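Local coordinates for protein demethyldecarbamoylnovobiocin O-methyltransferase (Streptomyces caeruleus, PDB 2WK1) that transfers a methyl group from S-adenosyl-L-methionine to the 4-hydroxyl of the noviose sugar, the penultimate step in novobiocin biosynthesis, at residues L41-L46 and I86-L91. Sequence-based numbering, arbitrary orientation. Where two conformers were deposited one is given.
Sequences LMIKVL and IGIKRL
I43 points from helix 35-47 into the notch between I88 and L91, residues one turn apart on helix 87-103. Beyond its CB, directed at the opposing helix, the CG2 methyl does the touching: with CG1 beside the backbone N (chi1 -71°), CG2 is left anti to it and meets I88 CD1 at 3.7 Å and L91 CB at 3.9 Å. I43 also packs against R95, further along helix 87-103. I88 CB leaves alongside the partner helix, and chi2 of -67° turns CD1 toward it, near I43 O as well as CG2. The contact joins helix 35-47 to the start of helix 87-103, which leads into strand 109-113 of a class I methyltransferase sheet, recognisable by strand order 3-2-1-4-5-7-6 with 276-279 antiparallel to its neighbours. L91 CD1 lies 3.7 Å from I43 O and 4.3 Å from L46 CB. No hydrogen bond joins the segments; their axes approach to 9.7 Å, roughly antiparallel (139°), and L123 of helix 119-130 touches I43, L46 and L91. I86 touches bound S-adenosyl-L-homocysteine, and the I88 side chain lies about 4 Å from that of E92, the predicted proton acceptor, while on the far flank of helix 35-47, L41 and V45 pack on their counterparts in the second subunit.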
ATOM      1  N   LEU A  41      -4.845  -5.720   2.071  1.00 11.08           N
ATOM      2  CA  LEU A  41      -3.698  -4.884   1.717  1.00 11.20           C
ATOM      3  C   LEU A  41      -4.009  -3.420   1.973  1.00 11.03           C
ATOM      4  O   LEU A  41      -3.194  -2.669   2.496  1.00 12.20           O
ATOM      5  CB  LEU A  41      -3.295  -5.119   0.259  1.00 11.39           C
ATOM      6  CG  LEU A  41      -2.197  -4.243  -0.292  1.00 12.74           C
ATOM      7  CD1 LEU A  41      -0.913  -4.483   0.482  1.00 15.17           C
ATOM      8  CD2 LEU A  41      -1.987  -4.503  -1.779  1.00 14.11           C
ATOM      9  N   MET A  42      -5.212  -2.999   1.648  1.00 10.20           N
ATOM     10  CA  MET A  42      -5.553  -1.638   1.908  1.00 11.11           C
ATOM     11  C   MET A  42      -5.419  -1.229   3.354  1.00 10.06           C
ATOM     12  O   MET A  42      -4.923  -0.136   3.635  1.00 10.47           O
ATOM     13  CB  MET A  42      -7.201  -1.308   1.329  0.50 13.31           C
ATOM     14  CG  MET A  42      -7.463   0.105   1.584  0.50 13.67           C
ATOM     15  SD  MET A  42      -8.924   0.511   0.687  0.50 15.39           S
ATOM     16  CE  MET A  42      -8.424   0.720  -0.852  0.50 15.69           C
ATOM     17  N   ILE A  43      -5.859  -2.097   4.276  1.00 10.04           N
ATOM     18  CA  ILE A  43      -5.708  -1.793   5.707  1.00  9.97           C
ATOM     19  C   ILE A  43      -4.230  -1.601   6.065  1.00 10.39           C
ATOM     20  O   ILE A  43      -3.875  -0.661   6.767  1.00 11.33           O
ATOM     21  CB  ILE A  43      -6.426  -2.872   6.534  1.00 10.63           C
ATOM     22  CG1 ILE A  43      -7.958  -2.694   6.376  1.00 11.79           C
ATOM     23  CG2 ILE A  43      -5.979  -2.807   8.000  1.00 12.02           C
ATOM     24  CD1 ILE A  43      -8.801  -3.825   6.932  1.00 15.33           C
ATOM     25  N   LYS A  44      -3.372  -2.478   5.568  1.00 10.31           N
ATOM     26  CA  LYS A  44      -1.939  -2.376   5.849  1.00 11.60           C
ATOM     27  C   LYS A  44      -1.286  -1.130   5.258  1.00 10.90           C
ATOM     28  O   LYS A  44      -0.383  -0.519   5.848  1.00 12.14           O
ATOM     29  CB  LYS A  44      -1.192  -3.591   5.308  1.00 12.87           C
ATOM     30  CG  LYS A  44      -1.546  -4.893   5.944  1.00 15.85           C
ATOM     31  CD  LYS A  44      -0.913  -6.044   5.126  1.00 19.12           C
ATOM     32  CE  LYS A  44      -0.692  -7.312   5.917  1.00 23.47           C
ATOM     33  NZ  LYS A  44      -1.933  -8.048   6.080  1.00 24.42           N
ATOM     34  N   VAL A  45      -1.751  -0.733   4.079  1.00 10.54           N
ATOM     35  CA  VAL A  45      -1.212   0.456   3.417  1.00 11.96           C
ATOM     36  C   VAL A  45      -1.687   1.719   4.139  1.00 10.98           C
ATOM     37  O   VAL A  45      -0.927   2.632   4.409  1.00 10.74           O
ATOM     38  CB  VAL A  45      -1.596   0.500   1.881  1.00 14.10           C
ATOM     39  CG1 VAL A  45      -1.047   1.735   1.262  1.00 18.67           C
ATOM     40  CG2 VAL A  45      -1.175  -0.793   1.171  1.00 17.11           C
ATOM     41  N   LEU A  46      -2.969   1.767   4.432  1.00 10.17           N
ATOM     42  CA  LEU A  46      -3.536   2.966   5.035  1.00 10.32           C
ATOM     43  C   LEU A  46      -2.901   3.322   6.375  1.00 10.25           C
ATOM     44  O   LEU A  46      -2.677   4.501   6.677  1.00 10.95           O
ATOM     45  CB  LEU A  46      -5.054   2.789   5.220  1.00 10.35           C
ATOM     46  CG  LEU A  46      -5.869   2.894   3.933  1.00 10.30           C
ATOM     47  CD1 LEU A  46      -7.261   2.335   4.180  1.00 11.63           C
ATOM     48  CD2 LEU A  46      -5.943   4.318   3.423  1.00 11.72           C
ATOM     49  N   ILE A  86      -5.813   5.765  13.017  1.00 10.01           N
ATOM     50  CA  ILE A  86      -6.682   4.965  13.890  1.00 10.28           C
ATOM     51  C   ILE A  86      -6.146   3.574  14.163  1.00  9.75           C
ATOM     52  O   ILE A  86      -6.622   2.908  15.075  1.00 10.56           O
ATOM     53  CB  ILE A  86      -8.133   4.913  13.395  1.00  9.99           C
ATOM     54  CG1 ILE A  86      -8.300   4.030  12.145  1.00 10.15           C
ATOM     55  CG2 ILE A  86      -8.653   6.322  13.148  1.00 11.89           C
ATOM     56  CD1 ILE A  86      -9.754   3.915  11.668  1.00 10.89           C
ATOM     57  N   GLY A  87      -5.174   3.119  13.373  1.00 10.09           N
ATOM     58  CA  GLY A  87      -4.571   1.823  13.608  1.00  9.98           C
ATOM     59  C   GLY A  87      -5.286   0.657  12.970  1.00 10.20           C
ATOM     60  O   GLY A  87      -6.424   0.770  12.511  1.00 10.78           O
ATOM     61  N   ILE A  88      -4.640  -0.498  13.029  1.00 10.41           N
ATOM     62  CA  ILE A  88      -5.163  -1.685  12.371  1.00 10.53           C
ATOM     63  C   ILE A  88      -6.491  -2.173  12.979  1.00 10.84           C
ATOM     64  O   ILE A  88      -7.422  -2.527  12.248  1.00 11.02           O
ATOM     65  CB  ILE A  88      -4.128  -2.841  12.380  1.00 11.02           C
ATOM     66  CG1 ILE A  88      -2.869  -2.456  11.578  1.00 11.52           C
ATOM     67  CG2 ILE A  88      -4.731  -4.147  11.882  1.00 12.24           C
ATOM     68  CD1 ILE A  88      -3.027  -2.279  10.089  1.00 13.19           C
ATOM     69  N   LYS A  89      -6.587  -2.234  14.313  1.00 10.95           N
ATOM     70  CA  LYS A  89      -7.801  -2.757  14.920  1.00 11.21           C
ATOM     71  C   LYS A  89      -9.026  -1.883  14.601  1.00 10.14           C
ATOM     72  O   LYS A  89     -10.102  -2.399  14.321  1.00 10.29           O
ATOM     73  CB  LYS A  89      -7.634  -2.948  16.414  1.00 12.68           C
ATOM     74  CG  LYS A  89      -6.669  -4.096  16.762  1.00 16.02           C
ATOM     75  CD  LYS A  89      -6.537  -4.327  18.254  1.00 21.75           C
ATOM     76  CE  LYS A  89      -5.563  -5.440  18.613  1.00 27.58           C
ATOM     77  NZ  LYS A  89      -5.671  -5.710  20.091  1.00 32.80           N
ATOM     78  N   ARG A  90      -8.878  -0.562  14.654  1.00 10.13           N
ATOM     79  CA  ARG A  90      -9.991   0.300  14.314  1.00  9.52           C
ATOM     80  C   ARG A  90     -10.311   0.269  12.801  1.00  9.43           C
ATOM     81  O   ARG A  90     -11.477   0.397  12.426  1.00  9.63           O
ATOM     82  CB  ARG A  90      -9.833   1.720  14.866  1.00  9.86           C
ATOM     83  CG  ARG A  90     -10.392   1.865  16.278  1.00 11.22           C
ATOM     84  CD  ARG A  90     -10.044   3.192  16.958  1.00 11.10           C
ATOM     85  NE  ARG A  90      -8.729   3.144  17.555  1.00 11.71           N
ATOM     86  CZ  ARG A  90      -7.874   4.162  17.649  1.00 12.78           C
ATOM     87  NH1 ARG A  90      -8.141   5.350  17.150  1.00 14.45           N
ATOM     88  NH2 ARG A  90      -6.705   3.965  18.218  1.00 14.37           N
ATOM     89  N   LEU A  91      -9.308   0.083  11.950  1.00  8.75           N
ATOM     90  CA  LEU A  91      -9.604  -0.127  10.513  1.00  8.83           C
ATOM     91  C   LEU A  91     -10.360  -1.434  10.292  1.00  9.70           C
ATOM     92  O   LEU A  91     -11.306  -1.484   9.520  1.00  9.66           O
ATOM     93  CB  LEU A  91      -8.313  -0.101   9.681  1.00  9.29           C
ATOM     94  CG  LEU A  91      -7.646   1.257   9.470  1.00  9.52           C
ATOM     95  CD1 LEU A  91      -6.201   1.067   8.994  1.00 11.51           C
ATOM     96  CD2 LEU A  91      -8.422   2.165   8.519  1.00 11.14           C
TER